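Local coordinates for aspartate semialdehyde dehydrogenase (Francisella tularensis subsp. tularensis, PDB 4WOJ), which acts as an aspartate semialdehyde dehydrogenase in lysine biosynthesis, probably reducing L-aspartyl-4-phosphate to L-aspartate-semialdehyde with NADPH, at the interface of chains A and B. Numbering follows the deposited sequence. Chains: chain A/B, Aspartate semialdehyde dehydrogenase.

Contact 1: the interface of chains A and B. Residues chain A 18, 175, 178-179, 182, 353; chain B 198-199.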
ATOM      1  N   MET A  18      12.180 -20.242  -4.994  1.00 31.28           N
ATOM      2  CA  MET A  18      11.534 -19.396  -6.008  1.00 31.91           C
ATOM      3  C   MET A  18      12.536 -18.555  -6.786  1.00 28.95           C
ATOM      4  O   MET A  18      12.496 -18.559  -7.992  1.00 32.93           O
ATOM      5  CB  MET A  18      10.489 -18.491  -5.383  1.00 31.03           C
ATOM      6  CG  MET A  18       9.330 -19.277  -4.860  1.00 32.25           C
ATOM      7  SD  MET A  18       8.111 -18.201  -4.120  1.00 34.34           S
ATOM      8  CE  MET A  18       6.848 -18.420  -5.302  1.00 32.16           C
ATOM      9  N   ALA A 175       8.588 -19.256  -0.354  1.00 36.46           N
ATOM     10  CA  ALA A 175       7.488 -20.061  -0.925  1.00 32.35           C
ATOM     11  C   ALA A 175       6.421 -20.609   0.042  1.00 34.33           C
ATOM     12  O   ALA A 175       5.260 -20.885  -0.364  1.00 31.77           O
ATOM     13  CB  ALA A 175       8.089 -21.221  -1.688  1.00 31.91           C
ATOM     14  N   MET A 178       3.991 -17.627   0.825  1.00 34.93           N
ATOM     15  CA  MET A 178       3.050 -17.458  -0.299  1.00 37.53           C
ATOM     16  C   MET A 178       1.939 -18.476  -0.262  1.00 37.04           C
ATOM     17  O   MET A 178       0.772 -18.169  -0.442  1.00 36.29           O
ATOM     18  CB  MET A 178       3.786 -17.600  -1.631  1.00 37.85           C
ATOM     19  CG  MET A 178       2.970 -17.139  -2.846  1.00 40.96           C
ATOM     20  SD  MET A 178       3.910 -16.799  -4.361  1.00 37.00           S
ATOM     21  CE  MET A 178       5.459 -16.425  -3.585  1.00 42.93           C
ATOM     22  N   GLN A 179       2.341 -19.716  -0.043  1.00 41.80           N
ATOM     23  CA  GLN A 179       1.400 -20.811   0.143  1.00 36.92           C
ATOM     24  C   GLN A 179       0.459 -20.470   1.257  1.00 34.97           C
ATOM     25  O   GLN A 179      -0.755 -20.605   1.111  1.00 34.82           O
ATOM     26  CB  GLN A 179       2.143 -22.098   0.463  1.00 38.67           C
ATOM     27  CG  GLN A 179       2.495 -22.882  -0.787  1.00 39.94           C
ATOM     28  CD  GLN A 179       3.636 -23.854  -0.596  1.00 40.05           C
ATOM     29  OE1 GLN A 179       4.118 -24.087   0.523  1.00 44.30           O
ATOM     30  NE2 GLN A 179       4.091 -24.419  -1.699  1.00 38.92           N
ATOM     31  N   LEU A 182      -2.025 -17.762   0.067  1.00 29.28           N
ATOM     32  CA  LEU A 182      -3.039 -18.403  -0.795  1.00 34.68           C
ATOM     33  C   LEU A 182      -4.036 -19.210   0.015  1.00 33.05           C
ATOM     34  O   LEU A 182      -5.219 -19.177  -0.248  1.00 33.03           O
ATOM     35  CB  LEU A 182      -2.416 -19.332  -1.852  1.00 34.04           C
ATOM     36  CG  LEU A 182      -1.549 -18.651  -2.896  1.00 31.20           C
ATOM     37  CD1 LEU A 182      -0.766 -19.698  -3.684  1.00 29.76           C
ATOM     38  CD2 LEU A 182      -2.400 -17.748  -3.793  1.00 31.50           C
ATOM     39  N   LEU A 353      11.015 -11.396  -7.958  1.00 25.39           N
ATOM     40  CA  LEU A 353      11.847 -12.563  -8.211  1.00 23.12           C
ATOM     41  C   LEU A 353      12.905 -12.331  -9.273  1.00 24.38           C
ATOM     42  O   LEU A 353      13.965 -12.935  -9.243  1.00 22.04           O
ATOM     43  CB  LEU A 353      10.973 -13.741  -8.582  1.00 23.29           C
ATOM     44  CG  LEU A 353      10.114 -14.225  -7.407  1.00 23.67           C
ATOM     45  CD1 LEU A 353       9.083 -15.256  -7.826  1.00 25.84           C
ATOM     46  CD2 LEU A 353      10.950 -14.808  -6.302  1.00 23.19           C
TER
ATOM     47  N   ILE B 198       4.100 -23.941  -6.971  1.00 38.85           N
ATOM     48  CA  ILE B 198       3.776 -22.574  -6.499  1.00 39.97           C
ATOM     49  C   ILE B 198       3.840 -21.462  -7.563  1.00 39.22           C
ATOM     50  O   ILE B 198       2.943 -20.599  -7.610  1.00 38.43           O
ATOM     51  CB  ILE B 198       4.633 -22.173  -5.267  1.00 42.14           C
ATOM     52  CG1 ILE B 198       4.027 -20.955  -4.551  1.00 42.74           C
ATOM     53  CG2 ILE B 198       6.079 -21.948  -5.659  1.00 39.87           C
ATOM     54  CD1 ILE B 198       2.604 -21.183  -4.075  1.00 45.18           C
ATOM     55  N   LEU B 199       4.857 -21.476  -8.423  1.00 35.47           N
ATOM     56  CA  LEU B 199       4.966 -20.405  -9.446  1.00 34.48           C
ATOM     57  C   LEU B 199       3.957 -20.602 -10.554  1.00 33.64           C
ATOM     58  O   LEU B 199       3.510 -19.650 -11.186  1.00 33.92           O
ATOM     59  CB  LEU B 199       6.376 -20.279 -10.022  1.00 32.51           C
ATOM     60  CG  LEU B 199       7.487 -19.953  -9.025  1.00 32.42           C
ATOM     61  CD1 LEU B 199       8.824 -19.796  -9.742  1.00 32.80           C
ATOM     62  CD2 LEU B 199       7.139 -18.673  -8.298  1.00 32.98           C
TER

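Contact 2: the interface of chains A and B. Residues chain A 309-311, 314-315, 333; chain B 230-231.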
ATOM      1  N   ASN A 309       0.196   8.961 -17.627  1.00 24.52           N
ATOM      2  CA  ASN A 309      -0.587   9.340 -16.475  1.00 23.85           C
ATOM      3  C   ASN A 309      -2.055   9.565 -16.779  1.00 25.26           C
ATOM      4  O   ASN A 309      -2.551  10.689 -16.725  1.00 24.94           O
ATOM      5  CB  ASN A 309       0.017  10.580 -15.849  1.00 25.27           C
ATOM      6  CG  ASN A 309      -0.467  10.830 -14.436  1.00 27.81           C
ATOM      7  OD1 ASN A 309      -0.993   9.954 -13.766  1.00 29.55           O
ATOM      8  ND2 ASN A 309      -0.290  12.039 -13.979  1.00 31.14           N
ATOM      9  N   ASN A 310      -2.753   8.472 -17.068  1.00 26.01           N
ATOM     10  CA  ASN A 310      -4.203   8.482 -17.206  1.00 27.57           C
ATOM     11  C   ASN A 310      -4.751   7.127 -16.740  1.00 29.68           C
ATOM     12  O   ASN A 310      -4.023   6.135 -16.679  1.00 27.31           O
ATOM     13  CB  ASN A 310      -4.601   8.710 -18.660  1.00 26.64           C
ATOM     14  CG  ASN A 310      -4.261   7.526 -19.543  1.00 26.71           C
ATOM     15  OD1 ASN A 310      -4.994   6.542 -19.585  1.00 25.40           O
ATOM     16  ND2 ASN A 310      -3.137   7.608 -20.239  1.00 25.70           N
ATOM     17  N   LYS A 311      -6.043   7.106 -16.447  1.00 31.54           N
ATOM     18  CA  LYS A 311      -6.670   5.988 -15.764  1.00 29.65           C
ATOM     19  C   LYS A 311      -6.564   4.688 -16.524  1.00 28.12           C
ATOM     20  O   LYS A 311      -6.066   3.681 -16.012  1.00 25.60           O
ATOM     21  CB  LYS A 311      -8.127   6.324 -15.505  1.00 33.78           C
ATOM     22  CG  LYS A 311      -8.868   5.288 -14.659  1.00 37.50           C
ATOM     23  CD  LYS A 311     -10.278   5.750 -14.338  1.00 39.02           C
ATOM     24  CE  LYS A 311     -10.904   4.915 -13.253  1.00 41.85           C
ATOM     25  NZ  LYS A 311     -12.017   5.679 -12.650  1.00 46.77           N
ATOM     26  N   THR A 314      -3.054   3.394 -16.590  1.00 26.06           N
ATOM     27  CA  THR A 314      -2.547   3.142 -15.246  1.00 25.24           C
ATOM     28  C   THR A 314      -3.147   1.860 -14.681  1.00 24.96           C
ATOM     29  O   THR A 314      -2.441   0.995 -14.176  1.00 23.68           O
ATOM     30  CB  THR A 314      -2.892   4.290 -14.298  1.00 25.51           C
ATOM     31  OG1 THR A 314      -2.269   5.504 -14.740  1.00 24.94           O
ATOM     32  CG2 THR A 314      -2.435   3.966 -12.921  1.00 26.27           C
ATOM     33  N   LEU A 315      -4.452   1.735 -14.766  1.00 24.45           N
ATOM     34  CA  LEU A 315      -5.093   0.504 -14.261  1.00 26.26           C
ATOM     35  C   LEU A 315      -4.716  -0.725 -15.075  1.00 28.17           C
ATOM     36  O   LEU A 315      -4.538  -1.796 -14.524  1.00 28.71           O
ATOM     37  CB  LEU A 315      -6.603   0.665 -14.130  1.00 24.79           C
ATOM     38  CG  LEU A 315      -6.961   1.684 -13.051  1.00 23.97           C
ATOM     39  CD1 LEU A 315      -8.442   1.860 -12.858  1.00 25.27           C
ATOM     40  CD2 LEU A 315      -6.330   1.337 -11.723  1.00 24.45           C
ATOM     41  N   ARG A 333       2.183   7.524 -13.083  1.00 19.40           N
ATOM     42  CA  ARG A 333       1.649   8.550 -12.190  1.00 20.19           C
ATOM     43  C   ARG A 333       2.692   9.641 -11.955  1.00 18.58           C
ATOM     44  O   ARG A 333       2.750  10.252 -10.899  1.00 16.35           O
ATOM     45  CB  ARG A 333       1.183   7.930 -10.879  1.00 21.82           C
ATOM     46  CG  ARG A 333       0.143   6.827 -11.071  1.00 23.48           C
ATOM     47  CD  ARG A 333      -1.140   7.329 -11.700  1.00 24.53           C
ATOM     48  NE  ARG A 333      -1.485   8.683 -11.297  1.00 27.26           N
ATOM     49  CZ  ARG A 333      -2.086   9.035 -10.165  1.00 28.20           C
ATOM     50  NH1 ARG A 333      -2.405   8.152  -9.230  1.00 32.13           N
ATOM     51  NH2 ARG A 333      -2.344  10.307  -9.957  1.00 30.00           N
TER
ATOM     52  N   PRO B 230      -3.383   1.890  -8.500  1.00 20.60           N
ATOM     53  CA  PRO B 230      -2.916   3.208  -8.152  1.00 23.46           C
ATOM     54  C   PRO B 230      -3.588   4.319  -8.936  1.00 25.04           C
ATOM     55  O   PRO B 230      -2.914   5.254  -9.388  1.00 26.86           O
ATOM     56  CB  PRO B 230      -1.402   3.129  -8.416  1.00 23.13           C
ATOM     57  CG  PRO B 230      -1.294   2.166  -9.541  1.00 23.15           C
ATOM     58  CD  PRO B 230      -2.421   1.169  -9.335  1.00 21.89           C
ATOM     59  N   TRP B 231      -4.910   4.208  -9.073  1.00 26.68           N
ATOM     60  CA  TRP B 231      -5.767   5.278  -9.583  1.00 26.62           C
ATOM     61  C   TRP B 231      -7.138   5.252  -8.930  1.00 27.43           C
ATOM     62  O   TRP B 231      -7.873   4.287  -9.074  1.00 27.08           O
ATOM     63  CB  TRP B 231      -5.947   5.182 -11.077  1.00 25.70           C
ATOM     64  CG  TRP B 231      -6.540   6.432 -11.666  1.00 26.83           C
ATOM     65  CD1 TRP B 231      -7.856   6.814 -11.643  1.00 27.82           C
ATOM     66  CD2 TRP B 231      -5.845   7.453 -12.376  1.00 26.49           C
ATOM     67  NE1 TRP B 231      -8.015   8.002 -12.301  1.00 27.73           N
ATOM     68  CE2 TRP B 231      -6.794   8.416 -12.766  1.00 28.63           C
ATOM     69  CE3 TRP B 231      -4.516   7.628 -12.769  1.00 28.94           C
ATOM     70  CZ2 TRP B 231      -6.443   9.566 -13.514  1.00 28.89           C
ATOM     71  CZ3 TRP B 231      -4.161   8.797 -13.518  1.00 28.22           C
ATOM     72  CH2 TRP B 231      -5.123   9.735 -13.868  1.00 26.98           C
TER

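Contact 3: the interface of chains A and B. Residues chain A 192, 198, 201, 205, 226; chain B 181-182, 273.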
ATOM      1  N   ASP A 192     -16.949 -17.583   3.780  1.00 49.84           N
ATOM      2  CA  ASP A 192     -17.740 -16.435   3.343  1.00 51.78           C
ATOM      3  C   ASP A 192     -19.017 -16.841   2.592  1.00 53.06           C
ATOM      4  O   ASP A 192     -18.974 -17.599   1.620  1.00 51.82           O
ATOM      5  CB  ASP A 192     -16.902 -15.512   2.466  1.00 52.57           C
ATOM      6  CG  ASP A 192     -17.686 -14.341   1.932  1.00 52.20           C
ATOM      7  OD1 ASP A 192     -18.230 -13.540   2.728  1.00 49.62           O
ATOM      8  OD2 ASP A 192     -17.740 -14.216   0.695  1.00 56.29           O
ATOM      9  N   ILE A 198     -23.602  -7.749   3.788  1.00 41.90           N
ATOM     10  CA  ILE A 198     -22.202  -7.381   3.464  1.00 42.75           C
ATOM     11  C   ILE A 198     -21.330  -7.008   4.664  1.00 40.74           C
ATOM     12  O   ILE A 198     -20.179  -7.443   4.741  1.00 40.04           O
ATOM     13  CB  ILE A 198     -22.127  -6.279   2.384  1.00 44.78           C
ATOM     14  CG1 ILE A 198     -20.716  -6.196   1.793  1.00 46.86           C
ATOM     15  CG2 ILE A 198     -22.610  -4.943   2.935  1.00 45.53           C
ATOM     16  CD1 ILE A 198     -20.241  -7.490   1.160  1.00 48.99           C
ATOM     17  N   ARG A 201     -20.660 -10.159   6.715  1.00 45.61           N
ATOM     18  CA  ARG A 201     -19.619 -10.969   6.065  1.00 41.70           C
ATOM     19  C   ARG A 201     -18.223 -10.466   6.409  1.00 39.76           C
ATOM     20  O   ARG A 201     -17.338 -11.258   6.755  1.00 37.93           O
ATOM     21  CB  ARG A 201     -19.777 -10.962   4.557  1.00 39.51           C
ATOM     22  CG  ARG A 201     -21.040 -11.635   4.094  1.00 39.75           C
ATOM     23  CD  ARG A 201     -21.387 -11.268   2.660  1.00 38.13           C
ATOM     24  NE  ARG A 201     -20.430 -11.846   1.722  1.00 36.35           N
ATOM     25  CZ  ARG A 201     -20.474 -11.678   0.407  1.00 36.99           C
ATOM     26  NH1 ARG A 201     -21.446 -10.952  -0.147  1.00 37.84           N
ATOM     27  NH2 ARG A 201     -19.543 -12.220  -0.356  1.00 35.37           N
ATOM     28  N   LEU A 205     -15.326 -12.652   8.347  1.00 39.20           N
ATOM     29  CA  LEU A 205     -13.947 -12.842   7.835  1.00 38.49           C
ATOM     30  C   LEU A 205     -12.974 -12.285   8.828  1.00 34.94           C
ATOM     31  O   LEU A 205     -12.000 -12.934   9.204  1.00 30.74           O
ATOM     32  CB  LEU A 205     -13.711 -12.131   6.509  1.00 38.94           C
ATOM     33  CG  LEU A 205     -14.629 -12.497   5.348  1.00 43.03           C
ATOM     34  CD1 LEU A 205     -14.222 -11.740   4.094  1.00 42.91           C
ATOM     35  CD2 LEU A 205     -14.614 -13.992   5.092  1.00 44.55           C
ATOM     36  N   TYR A 226      -6.800  -9.830   2.955  1.00 32.00           N
ATOM     37  CA  TYR A 226      -7.610  -8.666   3.307  1.00 29.50           C
ATOM     38  C   TYR A 226      -6.926  -7.851   4.377  1.00 28.49           C
ATOM     39  O   TYR A 226      -7.554  -7.253   5.231  1.00 29.20           O
ATOM     40  CB  TYR A 226      -9.006  -9.068   3.787  1.00 31.22           C
ATOM     41  CG  TYR A 226      -9.790  -9.898   2.788  1.00 34.80           C
ATOM     42  CD1 TYR A 226     -10.266  -9.347   1.598  1.00 35.20           C
ATOM     43  CD2 TYR A 226     -10.062 -11.248   3.039  1.00 33.65           C
ATOM     44  CE1 TYR A 226     -10.992 -10.137   0.693  1.00 36.69           C
ATOM     45  CE2 TYR A 226     -10.763 -12.032   2.137  1.00 33.98           C
ATOM     46  CZ  TYR A 226     -11.236 -11.484   0.976  1.00 35.79           C
ATOM     47  OH  TYR A 226     -11.933 -12.303   0.112  1.00 37.46           O
TER
ATOM     48  N   LEU B 181     -15.107  -7.601  -4.989  1.00 31.73           N
ATOM     49  CA  LEU B 181     -13.787  -7.982  -4.497  1.00 29.01           C
ATOM     50  C   LEU B 181     -13.873  -9.344  -3.844  1.00 28.64           C
ATOM     51  O   LEU B 181     -13.004 -10.223  -4.082  1.00 23.94           O
ATOM     52  CB  LEU B 181     -13.198  -6.935  -3.526  1.00 28.00           C
ATOM     53  CG  LEU B 181     -12.013  -7.430  -2.661  1.00 28.12           C
ATOM     54  CD1 LEU B 181     -10.818  -7.887  -3.455  1.00 26.91           C
ATOM     55  CD2 LEU B 181     -11.574  -6.369  -1.681  1.00 29.18           C
ATOM     56  N   LEU B 182     -14.876  -9.511  -2.983  1.00 30.04           N
ATOM     57  CA  LEU B 182     -15.062 -10.811  -2.284  1.00 30.45           C
ATOM     58  C   LEU B 182     -15.246 -11.909  -3.297  1.00 29.15           C
ATOM     59  O   LEU B 182     -14.702 -12.973  -3.165  1.00 28.35           O
ATOM     60  CB  LEU B 182     -16.238 -10.796  -1.323  1.00 30.67           C
ATOM     61  CG  LEU B 182     -16.102  -9.880  -0.103  1.00 29.42           C
ATOM     62  CD1 LEU B 182     -17.437  -9.741   0.603  1.00 28.49           C
ATOM     63  CD2 LEU B 182     -15.019 -10.384   0.837  1.00 29.69           C
ATOM     64  N   LEU B 273     -10.934  -4.352   3.148  1.00 28.05           N
ATOM     65  CA  LEU B 273     -12.351  -4.184   3.146  1.00 28.81           C
ATOM     66  C   LEU B 273     -12.877  -2.847   3.694  1.00 30.61           C
ATOM     67  O   LEU B 273     -13.673  -2.226   2.994  1.00 34.41           O
ATOM     68  CB  LEU B 273     -12.984  -5.368   3.825  1.00 28.87           C
ATOM     69  CG  LEU B 273     -12.811  -6.721   3.081  1.00 31.35           C
ATOM     70  CD1 LEU B 273     -13.276  -7.892   3.951  1.00 30.94           C
ATOM     71  CD2 LEU B 273     -13.523  -6.789   1.734  1.00 31.98           C
TER
HETATM   72  O   HOH W   1     -15.601 -14.365  -1.045  0.50  8.87           O

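Contact 1: the interface of chains A and B
B:Ile198 and B:Leu199, both helical in phi and psi, begin helix 198-209 and press against two helical elements of chain A: A:Met18, which opens helix 18-30, and one side of helix 175-191. B:Ile198 is the most deeply covered residue of the patch, 93 Å² hidden. With CG1 anti to the backbone N (chi1 -164°) and a turn at chi2 (58°), its CD1 methyl is directed toward helix 175-191. CD1 of B:Ile198 meets the aliphatic part of A:Gln179 at CG (3.7 Å) and the CD1 methyl of A:Leu182, also at 3.7 Å. The thioether sulfur SD of A:Met178 approaches CG1 of B:Ile198 more loosely, at 4.2 Å. From the other flank comes A:Met18, whose chain runs extended to SD and then turns at chi3 (112°), pointing the CE methyl at the helix start. CE of A:Met18 lies 3.6 Å from CG2 of B:Ile198, the side chains crossing at about a right angle. It also faces CD2 of B:Leu199, but that separation is modelled too short to interpret. CD1 of A:Leu353 lies 4.0 Å from CD2 of B:Leu199. Within the fold, this apolar patch brings the partner's helix against both NAD-binding and dimerisation regions, its centre about 12 Å from the predicted catalytic base A:His276.

Contact 2: the interface of chains A and B
An inserted loop of the dimer interface, B:Pro230 and B:Trp231, places its indole against the start of helix 311-317 and A:Arg333 of strand 329-336. B:Trp231 has 131 Å² hidden by chain A. One face of the indole is covered by the backbone of A:Asn310 and by A:Lys311, whose CB stands over the five-membered ring in a CH-pi contact, 3.7 Å from its centroid. The lysine continues extended, with CG anti to the backbone N (chi1 -174°), which runs the chain on over the same face, CG of A:Lys311 standing over CD1 of B:Trp231 at 3.5 Å. A:Leu315 packs CD2 crosswise against CB of B:Trp231, 3.9 Å away. At the CE3-CZ3 rim, displaced toward the face opposite A:Lys311, lies the guanidinium of A:Arg333, its plane turned 55° from the ring; its NE is 3.5 Å from CE3 of B:Trp231. Two bends in the arginine chain bring it there, and A:Asn309 fixes its rotation: NE of A:Arg333 donates to the amide oxygen OD1 (2.8 Å), nearly in the guanidinium plane. OD1 of A:Asn309 also touches CZ3 of B:Trp231 at 3.4 Å. Across the interface, NH1 of A:Arg333 donates to the backbone O of B:Pro230 at 2.9 Å, tilted 32° from the carbonyl plane.

Contact 3: the interface of chains A and B
B:Leu182 projects from helix 175-191 between A:Arg201, A:Leu205 and A:Tyr226, its two methyls turned to different walls. CD1 of B:Leu182 sits over one face of the A:Arg201 guanidinium, displaced toward its rim, 3.4 Å from NH2. A:Asp192 holds that flat group side-on, almost coplanar. NE of A:Arg201 donates a nearly straight hydrogen bond to OD1 of A:Asp192 (3.0 Å, 177° at H). NH2 of A:Arg201 donates to OD2 of A:Asp192 at 2.9 Å, a salt bridge received on the syn lone pair of OD2. The bend of the arginine at chi3 (69°) presents the guanidinium face to the leucine, and pairing with the carboxylate should ease setting charge against a methyl. CD2 of B:Leu182 lies 3.6 Å from CD1 of A:Leu205 and, above the tyrosine plane at its hydroxyl end, 3.7 Å from OH of A:Tyr226, the side chains crossing at about a right angle. Further along that side of the ring, CG of B:Leu273 comes obliquely to 3.9 Å from CD1 of A:Tyr226. A water links the chains, 2.8 Å from OD2 of A:Asp192 and 2.7 Å from O of B:Leu182. The site joins a socket with one salt-bridged wall and one of leucine and tyrosine to a water-mediated link, contributing to homodimer cohesion.

The three contacts are spread over one two-fold interface: contact 1 lies about 28 Å from contact 2 and 23 Å from contact 3, with about 25 Å between contacts 2 and 3, between C-alpha centres. Contacts 1 and 3 share helices 175-191 and 198-209 with the chains exchanged, and residues 182 and 198 serve in both. Contact 2 draws on different elements near the middle of the dimer. Contact 1 runs near the predicted active site, its centre about 14 Å from A:Cys141, though the structure alone shows no coupling. Contact 3, overlapping the twin of contact 1, lies toward chain B's catalytic residues instead.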